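Local coordinates for putative GAF sensor protein (PDB 5HL6), which probably reduces free L-methionine-(R)-S-oxide and is built on a GAF domain, at residues L27-A31 / L51-L56; F64-D68 / T135-V139; S121-I125 / A147-D151. All coordinates share one frame; numbering follows the deposited sequence.

How the contacts relate
The three contacts lie within one GAF domain, built of a six-stranded antiparallel sheet and flanking helices. Contact 1 comes first along the chain and pairs helix 20-35 with the end of helix 41-55. Contacts 2 and 3 follow, their segments alternating in sequence. Contact 2 joins the central strands 61-67 and 136-144. Contact 3 sets the start of strand 123-130, the next neighbour of 136-144, against the loop leading to helix 152-176. Contacts 2 and 3 thus reach the same sheet, with centres about 22 Å apart, while contact 1 lies among the helices. Its centre is about 20 Å from that of contact 2 and 18 Å from that of contact 3, which it touches through Leu56 and Arg149.

Contact 1. Residues L27-A31 / L51-L56; sequences LAEQA and LVYHSL. With EDO (1,2-ethanediol), chain C.
Leu27 and Leu51 form the apolar core where helix 20-35 runs nearly antiparallel to helix 41-55. The short segments meet at an angle of 149°, with their axes 11.0 Å apart, and the gap is bridged by side chains. In Leu27, chi1 (-168°) swings the branch point toward helix 41-55, and chi2 (50°) spreads the two methyls. CD1 goes to Leu51 and Ser55, 3.9 Å from Leu51 CG. CD2 reaches Leu56 CD2 at 4.1 Å and also comes near Val52. Leu51 answers with CD2, which rests on the backbone of the first helix, 3.6 Å from Ala31 N, and also meets CB of Gln30 and Ala31.

No hydrogen bond crosses the contact. Ser55 OG instead turns back to its own helix and donates to Leu51 O at 2.7 Å. Leu27 CD1 lies against Ser55, 3.6 Å from CB and 3.4 Å from OG. At the C-terminal end of helix 41-55, a 1,2-ethanediol, probably from the crystallisation liquor, donates from O2 to Tyr53 O and from O1 to Leu56 O. Its C1 lies over one face of the Tyr53 ring.

Pro81 of the second subunit packs on Leu51. Helix 152-176 packs against Leu27, Ala31 and Leu56 through Leu161, Val164 and Met158.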
ATOM      1  N   LEU B  27      -9.936 -11.965  11.786  1.00 29.73           N
ATOM      2  CA  LEU B  27      -9.348 -10.924  10.948  1.00 27.88           C
ATOM      3  C   LEU B  27     -10.243  -9.689  10.875  1.00 31.42           C
ATOM      4  O   LEU B  27      -9.736  -8.560  10.831  1.00 30.77           O
ATOM      5  CB  LEU B  27      -9.067 -11.496   9.554  1.00 25.48           C
ATOM      6  CG  LEU B  27      -8.199 -10.689   8.589  1.00 33.07           C
ATOM      7  CD1 LEU B  27      -6.908 -10.250   9.260  1.00 27.91           C
ATOM      8  CD2 LEU B  27      -7.891 -11.506   7.337  1.00 31.12           C
ATOM      9  N   ALA B  28     -11.567  -9.880  10.907  1.00 27.00           N
ATOM     10  CA  ALA B  28     -12.492  -8.750  10.901  1.00 28.35           C
ATOM     11  C   ALA B  28     -12.347  -7.908  12.161  1.00 28.78           C
ATOM     12  O   ALA B  28     -12.424  -6.672  12.109  1.00 27.60           O
ATOM     13  CB  ALA B  28     -13.930  -9.253  10.762  1.00 26.56           C
ATOM     14  N   GLU B  29     -12.154  -8.557  13.308  1.00 31.62           N
ATOM     15  CA  GLU B  29     -11.955  -7.799  14.541  1.00 32.57           C
ATOM     16  C   GLU B  29     -10.627  -7.059  14.514  1.00 30.71           C
ATOM     17  O   GLU B  29     -10.538  -5.913  14.970  1.00 30.85           O
ATOM     18  CB  GLU B  29     -12.036  -8.723  15.756  1.00 38.56           C
ATOM     19  CG  GLU B  29     -11.662  -8.041  17.067  1.00 47.54           C
ATOM     20  CD  GLU B  29     -12.528  -6.820  17.386  1.00 59.68           C
ATOM     21  OE1 GLU B  29     -13.770  -6.914  17.270  1.00 62.83           O
ATOM     22  OE2 GLU B  29     -11.963  -5.764  17.756  1.00 58.70           O
ATOM     23  N   GLN B  30      -9.581  -7.694  13.975  1.00 32.72           N
ATOM     24  CA  GLN B  30      -8.310  -7.000  13.799  1.00 33.94           C
ATOM     25  C   GLN B  30      -8.471  -5.802  12.878  1.00 31.77           C
ATOM     26  O   GLN B  30      -7.966  -4.709  13.167  1.00 27.89           O
ATOM     27  CB  GLN B  30      -7.257  -7.948  13.235  1.00 36.09           C
ATOM     28  CG  GLN B  30      -6.817  -9.047  14.153  1.00 41.78           C
ATOM     29  CD  GLN B  30      -5.803  -9.933  13.481  1.00 51.43           C
ATOM     30  OE1 GLN B  30      -6.153 -10.776  12.654  1.00 58.14           O
ATOM     31  NE2 GLN B  30      -4.531  -9.732  13.806  1.00 57.37           N
ATOM     32  N   ALA B  31      -9.169  -5.997  11.751  1.00 26.76           N
ATOM     33  CA  ALA B  31      -9.420  -4.899  10.823  1.00 27.42           C
ATOM     34  C   ALA B  31     -10.193  -3.772  11.495  1.00 29.04           C
ATOM     35  O   ALA B  31      -9.876  -2.592  11.302  1.00 29.09           O
ATOM     36  CB  ALA B  31     -10.176  -5.407   9.593  1.00 24.25           C
ATOM     37  N   LEU B  51      -2.815  -5.608   6.159  1.00 21.28           N
ATOM     38  CA  LEU B  51      -3.246  -6.569   7.165  1.00 25.30           C
ATOM     39  C   LEU B  51      -3.794  -7.838   6.515  1.00 26.07           C
ATOM     40  O   LEU B  51      -3.411  -8.956   6.879  1.00 24.30           O
ATOM     41  CB  LEU B  51      -4.298  -5.926   8.073  1.00 25.41           C
ATOM     42  CG  LEU B  51      -5.026  -6.899   8.995  1.00 27.47           C
ATOM     43  CD1 LEU B  51      -4.061  -7.467  10.030  1.00 28.60           C
ATOM     44  CD2 LEU B  51      -6.198  -6.189   9.669  1.00 32.22           C
ATOM     45  N   VAL B  52      -4.687  -7.683   5.539  1.00 23.11           N
ATOM     46  CA  VAL B  52      -5.295  -8.858   4.925  1.00 21.84           C
ATOM     47  C   VAL B  52      -4.259  -9.662   4.163  1.00 24.11           C
ATOM     48  O   VAL B  52      -4.214 -10.895   4.269  1.00 25.69           O
ATOM     49  CB  VAL B  52      -6.471  -8.447   4.024  1.00 25.47           C
ATOM     50  CG1 VAL B  52      -7.069  -9.680   3.348  1.00 23.41           C
ATOM     51  CG2 VAL B  52      -7.522  -7.707   4.864  1.00 24.11           C
ATOM     52  N   TYR B  53      -3.408  -8.980   3.388  1.00 19.98           N
ATOM     53  CA  TYR B  53      -2.421  -9.676   2.575  1.00 22.26           C
ATOM     54  C   TYR B  53      -1.502 -10.526   3.440  1.00 26.49           C
ATOM     55  O   TYR B  53      -1.115 -11.635   3.053  1.00 25.56           O
ATOM     56  CB  TYR B  53      -1.615  -8.664   1.761  1.00 23.39           C
ATOM     57  CG  TYR B  53      -0.608  -9.274   0.821  1.00 23.49           C
ATOM     58  CD1 TYR B  53      -1.004  -9.778  -0.414  1.00 28.99           C
ATOM     59  CD2 TYR B  53       0.742  -9.340   1.156  1.00 25.58           C
ATOM     60  CE1 TYR B  53      -0.088 -10.332  -1.281  1.00 28.63           C
ATOM     61  CE2 TYR B  53       1.669  -9.897   0.288  1.00 30.89           C
ATOM     62  CZ  TYR B  53       1.245 -10.387  -0.931  1.00 31.37           C
ATOM     63  OH  TYR B  53       2.155 -10.943  -1.811  1.00 35.81           O
ATOM     64  N   HIS B  54      -1.164 -10.045   4.631  1.00 21.36           N
ATOM     65  CA  HIS B  54      -0.202 -10.779   5.433  1.00 25.57           C
ATOM     66  C   HIS B  54      -0.858 -11.742   6.409  1.00 27.07           C
ATOM     67  O   HIS B  54      -0.151 -12.506   7.065  1.00 29.12           O
ATOM     68  CB  HIS B  54       0.740  -9.798   6.137  1.00 35.23           C
ATOM     69  CG  HIS B  54       1.759  -9.211   5.205  1.00 35.25           C
ATOM     70  ND1 HIS B  54       1.568  -8.016   4.547  1.00 34.66           N
ATOM     71  CD2 HIS B  54       2.942  -9.699   4.759  1.00 36.89           C
ATOM     72  CE1 HIS B  54       2.607  -7.774   3.765  1.00 34.41           C
ATOM     73  NE2 HIS B  54       3.454  -8.781   3.873  1.00 34.79           N
ATOM     74  N   SER B  55      -2.192 -11.778   6.465  1.00 26.20           N
ATOM     75  CA  SER B  55      -2.888 -12.722   7.331  1.00 25.74           C
ATOM     76  C   SER B  55      -3.385 -13.972   6.614  1.00 31.36           C
ATOM     77  O   SER B  55      -3.652 -14.976   7.284  1.00 38.37           O
ATOM     78  CB  SER B  55      -4.078 -12.031   8.009  1.00 32.50           C
ATOM     79  OG  SER B  55      -3.639 -10.883   8.722  1.00 30.92           O
ATOM     80  N   LEU B  56      -3.523 -13.946   5.290  1.00 30.77           N
ATOM     81  CA  LEU B  56      -3.978 -15.099   4.522  1.00 35.53           C
ATOM     82  C   LEU B  56      -2.843 -15.638   3.659  1.00 37.77           C
ATOM     83  O   LEU B  56      -2.059 -14.869   3.096  1.00 36.57           O
ATOM     84  CB  LEU B  56      -5.179 -14.729   3.648  1.00 32.95           C
ATOM     85  CG  LEU B  56      -6.305 -14.016   4.402  1.00 31.83           C
ATOM     86  CD1 LEU B  56      -7.284 -13.410   3.435  1.00 29.91           C
ATOM     87  CD2 LEU B  56      -7.027 -14.953   5.350  1.00 38.61           C
TER
HETATM   88  C1  EDO C 201       0.832 -13.387   0.936  1.00 51.09           C
HETATM   89  O1  EDO C 201       0.190 -14.671   0.985  1.00 51.71           O
HETATM   90  C2  EDO C 201       1.708 -13.191   2.171  1.00 46.31           C
HETATM   91  O2  EDO C 201       0.911 -13.390   3.346  1.00 52.08           O

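Contact 2. Residues F64-D68 / T135-V139; sequences FYFFD and TLIGV. With EDO (1,2-ethanediol), chain D.
Phe67 and Leu136 make the apolar centre, their side chains crossing at about a right angle. Leu136 CD2 sits over one face of the Phe67 ring, 3.9 Å from its centroid, in a CH-pi contact displaced toward the rim. The Phe67 torsions (chi1 -170°, chi2 59°) turn that face to the methyl. Next along, Phe66 and Ile137 lie side by side. Ile137 CG2 is 4.0 Å from Phe66 CD1, and Ile137 O lies at the ring edge. Tyr65 CB meets Val139 CG2 at 3.9 Å.

These residues belong to antiparallel strands 61-67 and 136-144 in the middle of the GAF sheet. Tyr65 and Val139 are a hydrogen-bonded pair, Phe66 and Gly138 a non-hydrogen-bonded one. Ile137 and Gly138 both face Leu129 of strand 123-130, a classic beta bulge. Gly138 CA makes a CA-H...O contact of 3.1 Å with Tyr65 O.

Tyr65 N donates to Val139 O, and Val139 N returns a bond to Tyr65 O of 2.8 Å. Phe67 N donates to Ile137 O at 2.9 Å. One water can donate to Phe67 O and Ile137 O, a second to Leu136 O and weakly to Phe67 O, though further acceptors compete for their protons. At the outer end, Leu136 N donates almost straight (173°) to O2 of a 1,2-ethanediol, probably from the crystallisation liquor, 2.9 Å away.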
ATOM      1  N   PHE B  64      -7.151  -2.121  -3.332  1.00 19.83           N
ATOM      2  CA  PHE B  64      -8.338  -1.371  -3.719  1.00 20.39           C
ATOM      3  C   PHE B  64      -8.195  -0.767  -5.110  1.00 23.04           C
ATOM      4  O   PHE B  64      -7.109  -0.343  -5.505  1.00 21.95           O
ATOM      5  CB  PHE B  64      -8.582  -0.216  -2.739  1.00 18.88           C
ATOM      6  CG  PHE B  64      -8.936  -0.653  -1.353  1.00 17.58           C
ATOM      7  CD1 PHE B  64     -10.259  -0.885  -1.006  1.00 16.58           C
ATOM      8  CD2 PHE B  64      -7.952  -0.809  -0.391  1.00 24.19           C
ATOM      9  CE1 PHE B  64     -10.604  -1.284   0.274  1.00 19.39           C
ATOM     10  CE2 PHE B  64      -8.284  -1.190   0.900  1.00 18.55           C
ATOM     11  CZ  PHE B  64      -9.620  -1.436   1.230  1.00 20.07           C
ATOM     12  N   TYR B  65      -9.310  -0.693  -5.838  1.00 17.14           N
ATOM     13  CA  TYR B  65      -9.483   0.271  -6.919  1.00 19.64           C
ATOM     14  C   TYR B  65     -10.624   1.184  -6.504  1.00 29.29           C
ATOM     15  O   TYR B  65     -11.662   0.706  -6.025  1.00 27.32           O
ATOM     16  CB  TYR B  65      -9.794  -0.381  -8.284  1.00 20.69           C
ATOM     17  CG  TYR B  65      -8.663  -1.194  -8.865  1.00 24.70           C
ATOM     18  CD1 TYR B  65      -7.857  -0.683  -9.875  1.00 26.05           C
ATOM     19  CD2 TYR B  65      -8.411  -2.485  -8.419  1.00 23.56           C
ATOM     20  CE1 TYR B  65      -6.821  -1.431 -10.408  1.00 24.99           C
ATOM     21  CE2 TYR B  65      -7.388  -3.236  -8.936  1.00 23.09           C
ATOM     22  CZ  TYR B  65      -6.584  -2.712  -9.926  1.00 20.99           C
ATOM     23  OH  TYR B  65      -5.553  -3.473 -10.437  1.00 25.63           O
ATOM     24  N   PHE B  66     -10.430   2.488  -6.652  1.00 25.61           N
ATOM     25  CA  PHE B  66     -11.439   3.458  -6.253  1.00 25.25           C
ATOM     26  C   PHE B  66     -12.075   4.082  -7.487  1.00 28.50           C
ATOM     27  O   PHE B  66     -11.376   4.475  -8.429  1.00 23.85           O
ATOM     28  CB  PHE B  66     -10.832   4.527  -5.336  1.00 24.38           C
ATOM     29  CG  PHE B  66     -10.502   4.005  -3.964  1.00 23.45           C
ATOM     30  CD1 PHE B  66     -11.513   3.529  -3.138  1.00 25.70           C
ATOM     31  CD2 PHE B  66      -9.196   3.973  -3.506  1.00 24.42           C
ATOM     32  CE1 PHE B  66     -11.233   3.024  -1.878  1.00 24.93           C
ATOM     33  CE2 PHE B  66      -8.905   3.475  -2.233  1.00 18.20           C
ATOM     34  CZ  PHE B  66      -9.929   3.005  -1.423  1.00 21.61           C
ATOM     35  N   PHE B  67     -13.402   4.154  -7.477  1.00 24.40           N
ATOM     36  CA  PHE B  67     -14.160   4.786  -8.545  1.00 18.74           C
ATOM     37  C   PHE B  67     -13.967   6.296  -8.496  1.00 32.21           C
ATOM     38  O   PHE B  67     -14.223   6.927  -7.463  1.00 29.89           O
ATOM     39  CB  PHE B  67     -15.632   4.420  -8.396  1.00 22.25           C
ATOM     40  CG  PHE B  67     -16.477   4.822  -9.557  1.00 27.48           C
ATOM     41  CD1 PHE B  67     -16.205   4.335 -10.831  1.00 22.32           C
ATOM     42  CD2 PHE B  67     -17.563   5.659  -9.380  1.00 31.82           C
ATOM     43  CE1 PHE B  67     -17.001   4.698 -11.915  1.00 27.58           C
ATOM     44  CE2 PHE B  67     -18.364   6.020 -10.456  1.00 36.62           C
ATOM     45  CZ  PHE B  67     -18.077   5.542 -11.726  1.00 32.10           C
ATOM     46  N   ASP B  68     -13.514   6.886  -9.606  1.00 26.28           N
ATOM     47  CA  ASP B  68     -13.278   8.323  -9.656  1.00 26.05           C
ATOM     48  C   ASP B  68     -14.449   9.085 -10.267  1.00 29.57           C
ATOM     49  O   ASP B  68     -14.296  10.244 -10.659  1.00 34.43           O
ATOM     50  CB  ASP B  68     -11.975   8.630 -10.402  1.00 24.77           C
ATOM     51  CG  ASP B  68     -12.084   8.454 -11.918  1.00 36.63           C
ATOM     52  OD1 ASP B  68     -13.093   7.909 -12.420  1.00 33.88           O
ATOM     53  OD2 ASP B  68     -11.129   8.865 -12.611  1.00 35.27           O
ATOM     54  N   THR B 135     -23.743   5.170  -3.650  1.00 29.01           N
ATOM     55  CA  THR B 135     -22.579   5.539  -4.449  1.00 27.62           C
ATOM     56  C   THR B 135     -21.609   4.370  -4.560  1.00 26.64           C
ATOM     57  O   THR B 135     -21.322   3.692  -3.570  1.00 24.72           O
ATOM     58  CB  THR B 135     -21.862   6.730  -3.797  1.00 30.50           C
ATOM     59  OG1 THR B 135     -22.756   7.845  -3.702  1.00 39.98           O
ATOM     60  CG2 THR B 135     -20.619   7.126  -4.592  1.00 36.00           C
ATOM     61  N   LEU B 136     -21.081   4.139  -5.769  1.00 25.42           N
ATOM     62  CA  LEU B 136     -20.007   3.166  -5.930  1.00 18.54           C
ATOM     63  C   LEU B 136     -18.706   3.739  -5.363  1.00 22.32           C
ATOM     64  O   LEU B 136     -18.205   4.749  -5.874  1.00 25.23           O
ATOM     65  CB  LEU B 136     -19.829   2.803  -7.411  1.00 19.83           C
ATOM     66  CG  LEU B 136     -18.654   1.877  -7.700  1.00 26.70           C
ATOM     67  CD1 LEU B 136     -18.886   0.524  -7.052  1.00 19.77           C
ATOM     68  CD2 LEU B 136     -18.438   1.734  -9.216  1.00 30.39           C
ATOM     69  N   ILE B 137     -18.166   3.105  -4.312  1.00 19.10           N
ATOM     70  CA  ILE B 137     -16.871   3.506  -3.749  1.00 18.98           C
ATOM     71  C   ILE B 137     -15.726   2.994  -4.617  1.00 22.55           C
ATOM     72  O   ILE B 137     -14.799   3.740  -4.963  1.00 21.91           O
ATOM     73  CB  ILE B 137     -16.720   3.000  -2.301  1.00 16.91           C
ATOM     74  CG1 ILE B 137     -17.791   3.614  -1.393  1.00 23.63           C
ATOM     75  CG2 ILE B 137     -15.253   3.277  -1.760  1.00 17.85           C
ATOM     76  CD1 ILE B 137     -17.980   2.898  -0.054  1.00 19.14           C
ATOM     77  N   GLY B 138     -15.769   1.712  -4.966  1.00 20.54           N
ATOM     78  CA  GLY B 138     -14.723   1.069  -5.761  1.00 23.85           C
ATOM     79  C   GLY B 138     -14.854  -0.440  -5.632  1.00 22.03           C
ATOM     80  O   GLY B 138     -15.955  -0.965  -5.467  1.00 21.69           O
ATOM     81  N   VAL B 139     -13.713  -1.134  -5.691  1.00 19.13           N
ATOM     82  CA  VAL B 139     -13.706  -2.572  -5.455  1.00 18.29           C
ATOM     83  C   VAL B 139     -12.511  -2.949  -4.596  1.00 20.24           C
ATOM     84  O   VAL B 139     -11.494  -2.256  -4.564  1.00 22.44           O
ATOM     85  CB  VAL B 139     -13.680  -3.397  -6.757  1.00 22.59           C
ATOM     86  CG1 VAL B 139     -14.809  -2.973  -7.705  1.00 27.52           C
ATOM     87  CG2 VAL B 139     -12.310  -3.298  -7.420  1.00 20.83           C
TER
HETATM   88  C1  EDO D 202     -21.172   8.096  -7.998  1.00 51.47           C
HETATM   89  O1  EDO D 202     -19.825   8.600  -8.023  1.00 58.08           O
HETATM   90  C2  EDO D 202     -21.259   6.758  -8.728  1.00 42.37           C
HETATM   91  O2  EDO D 202     -22.023   5.787  -7.991  1.00 32.84           O
HETATM   92  O   HOH W   1     -14.048   6.450  -4.449  1.00 32.32           O
HETATM   93  O   HOH W   2     -17.181   7.206  -5.677  1.00 46.13           O

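Contact 3. Residues S121-I125 / A147-D151; sequences SESEI and AARFD
Ser123 holds OG between its backbone N and carbonyl carbon (chi1 52°), and this turns the hydroxyl toward the loop 147-151. In return, the first torsion of Phe150 (chi1 -52°) sets its ring on the side of its own backbone N, from where it reaches back to the backbone of strand 123-130.

Arg149 N donates to Ser123 OG at 3.1 Å, with an angle of 156° at the hydrogen. It is the one hydrogen bond between the segments. Ser123 OG also bonds to Val146 O, so one hydroxyl ties the strand to two points of the loop. Arg149 CB lies close beside it, 3.2 Å from Ser123 OG. Ser123 CB packs on the backbone at Ala148 N, 3.6 Å away.

The Phe150 ring is sandwiched. Ile125 CG2 sits over the centre of one face, 4.0 Å from the ring centroid, in a CH-pi contact almost along the ring normal. Arg149 CG covers the opposite face. The ring edge looks at the strand backbone, with Phe150 CE2 3.7 Å from Ser123 O.

Here the loop after strand 136-144 passes the start of strand 123-130, its neighbour in the GAF sheet. Glu122 and Ser123 both face Ser144 of strand 136-144, a classic beta bulge. Toward the outside, Glu122 lays CG against Ala147, 3.7 Å from its CA, and the chain then bends at chi2.

The Arg149 guanidinium turns from the strand, and NE donates to Asp57 O. Asp151 is the N-cap of helix 152-176: its OD1 accepts from Asp154 N, while OD2 forms a salt bridge with Lys20.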
ATOM      1  N   SER B 121      -1.670 -14.326 -11.505  1.00 47.31           N
ATOM      2  CA  SER B 121      -2.900 -14.657 -10.800  1.00 44.12           C
ATOM      3  C   SER B 121      -3.608 -15.821 -11.486  1.00 46.08           C
ATOM      4  O   SER B 121      -3.776 -15.830 -12.710  1.00 47.04           O
ATOM      5  CB  SER B 121      -3.821 -13.437 -10.722  1.00 35.86           C
ATOM      6  N   GLU B 122      -4.009 -16.807 -10.688  1.00 42.01           N
ATOM      7  CA  GLU B 122      -4.769 -17.952 -11.167  1.00 46.75           C
ATOM      8  C   GLU B 122      -6.201 -17.965 -10.656  1.00 42.37           C
ATOM      9  O   GLU B 122      -7.089 -18.456 -11.355  1.00 44.17           O
ATOM     10  CB  GLU B 122      -4.069 -19.259 -10.761  1.00 49.59           C
ATOM     11  CG  GLU B 122      -4.418 -20.458 -11.624  1.00 68.25           C
ATOM     12  CD  GLU B 122      -3.624 -20.506 -12.920  1.00 78.56           C
ATOM     13  OE1 GLU B 122      -2.477 -20.008 -12.942  1.00 79.26           O
ATOM     14  OE2 GLU B 122      -4.151 -21.046 -13.918  1.00 85.36           O
ATOM     15  N   SER B 123      -6.444 -17.427  -9.463  1.00 34.63           N
ATOM     16  CA  SER B 123      -7.784 -17.275  -8.921  1.00 33.69           C
ATOM     17  C   SER B 123      -7.884 -15.913  -8.242  1.00 28.68           C
ATOM     18  O   SER B 123      -6.884 -15.313  -7.839  1.00 29.65           O
ATOM     19  CB  SER B 123      -8.149 -18.408  -7.946  1.00 37.19           C
ATOM     20  OG  SER B 123      -7.169 -18.566  -6.943  1.00 40.17           O
ATOM     21  N   GLU B 124      -9.112 -15.427  -8.130  1.00 25.84           N
ATOM     22  CA  GLU B 124      -9.319 -14.027  -7.805  1.00 28.61           C
ATOM     23  C   GLU B 124     -10.707 -13.866  -7.213  1.00 27.91           C
ATOM     24  O   GLU B 124     -11.638 -14.592  -7.574  1.00 31.26           O
ATOM     25  CB  GLU B 124      -9.144 -13.161  -9.062  1.00 32.50           C
ATOM     26  CG  GLU B 124      -9.467 -11.681  -8.894  1.00 29.78           C
ATOM     27  CD  GLU B 124      -9.149 -10.875 -10.143  1.00 35.28           C
ATOM     28  OE1 GLU B 124      -9.002  -9.637 -10.043  1.00 35.04           O
ATOM     29  OE2 GLU B 124      -9.055 -11.482 -11.229  1.00 39.67           O
ATOM     30  N   ILE B 125     -10.829 -12.919  -6.291  1.00 26.46           N
ATOM     31  CA  ILE B 125     -12.117 -12.506  -5.753  1.00 26.76           C
ATOM     32  C   ILE B 125     -12.144 -10.982  -5.760  1.00 30.02           C
ATOM     33  O   ILE B 125     -11.162 -10.334  -5.360  1.00 24.98           O
ATOM     34  CB  ILE B 125     -12.356 -13.074  -4.339  1.00 31.21           C
ATOM     35  CG1 ILE B 125     -13.694 -12.598  -3.790  1.00 38.76           C
ATOM     36  CG2 ILE B 125     -11.233 -12.659  -3.374  1.00 32.25           C
ATOM     37  CD1 ILE B 125     -14.073 -13.271  -2.505  1.00 44.86           C
ATOM     38  N   ALA B 147      -4.769 -22.173  -8.346  1.00 41.77           N
ATOM     39  CA  ALA B 147      -6.105 -22.333  -8.908  1.00 40.19           C
ATOM     40  C   ALA B 147      -7.127 -22.613  -7.808  1.00 45.22           C
ATOM     41  O   ALA B 147      -6.862 -23.372  -6.870  1.00 47.71           O
ATOM     42  CB  ALA B 147      -6.111 -23.464  -9.935  1.00 41.09           C
ATOM     43  N   ALA B 148      -8.295 -21.973  -7.922  1.00 39.46           N
ATOM     44  CA  ALA B 148      -9.421 -22.192  -7.010  1.00 40.76           C
ATOM     45  C   ALA B 148      -9.027 -21.989  -5.546  1.00 45.68           C
ATOM     46  O   ALA B 148      -9.417 -22.757  -4.662  1.00 45.54           O
ATOM     47  CB  ALA B 148     -10.027 -23.580  -7.223  1.00 53.32           C
ATOM     48  N   ARG B 149      -8.247 -20.939  -5.279  1.00 40.67           N
ATOM     49  CA  ARG B 149      -7.888 -20.626  -3.900  1.00 43.38           C
ATOM     50  C   ARG B 149      -9.088 -20.130  -3.096  1.00 42.59           C
ATOM     51  O   ARG B 149      -9.131 -20.322  -1.873  1.00 45.61           O
ATOM     52  CB  ARG B 149      -6.759 -19.592  -3.887  1.00 42.52           C
ATOM     53  CG  ARG B 149      -6.587 -18.787  -2.594  1.00 47.49           C
ATOM     54  CD  ARG B 149      -5.892 -19.586  -1.510  1.00 46.63           C
ATOM     55  NE  ARG B 149      -5.598 -18.777  -0.325  1.00 40.54           N
ATOM     56  CZ  ARG B 149      -6.463 -18.545   0.657  1.00 42.87           C
ATOM     57  NH1 ARG B 149      -7.691 -19.046   0.595  1.00 43.48           N
ATOM     58  NH2 ARG B 149      -6.102 -17.811   1.705  1.00 40.18           N
ATOM     59  N   PHE B 150     -10.073 -19.516  -3.751  1.00 39.79           N
ATOM     60  CA  PHE B 150     -11.203 -18.890  -3.074  1.00 36.57           C
ATOM     61  C   PHE B 150     -12.487 -19.668  -3.344  1.00 41.24           C
ATOM     62  O   PHE B 150     -12.854 -19.896  -4.503  1.00 41.14           O
ATOM     63  CB  PHE B 150     -11.366 -17.432  -3.518  1.00 34.33           C
ATOM     64  CG  PHE B 150     -10.102 -16.623  -3.409  1.00 36.65           C
ATOM     65  CD1 PHE B 150      -9.613 -16.245  -2.169  1.00 33.59           C
ATOM     66  CD2 PHE B 150      -9.401 -16.243  -4.546  1.00 30.07           C
ATOM     67  CE1 PHE B 150      -8.446 -15.505  -2.066  1.00 36.55           C
ATOM     68  CE2 PHE B 150      -8.231 -15.507  -4.450  1.00 30.56           C
ATOM     69  CZ  PHE B 150      -7.756 -15.137  -3.209  1.00 35.50           C
ATOM     70  N   ASP B 151     -13.170 -20.064  -2.270  1.00 36.22           N
ATOM     71  CA  ASP B 151     -14.467 -20.715  -2.340  1.00 37.05           C
ATOM     72  C   ASP B 151     -15.522 -19.800  -1.728  1.00 43.25           C
ATOM     73  O   ASP B 151     -15.255 -18.637  -1.398  1.00 38.75           O
ATOM     74  CB  ASP B 151     -14.420 -22.086  -1.652  1.00 46.49           C
ATOM     75  CG  ASP B 151     -13.972 -22.009  -0.195  1.00 51.39           C
ATOM     76  OD1 ASP B 151     -14.302 -21.023   0.502  1.00 48.46           O
ATOM     77  OD2 ASP B 151     -13.294 -22.954   0.262  1.00 52.45           O
TER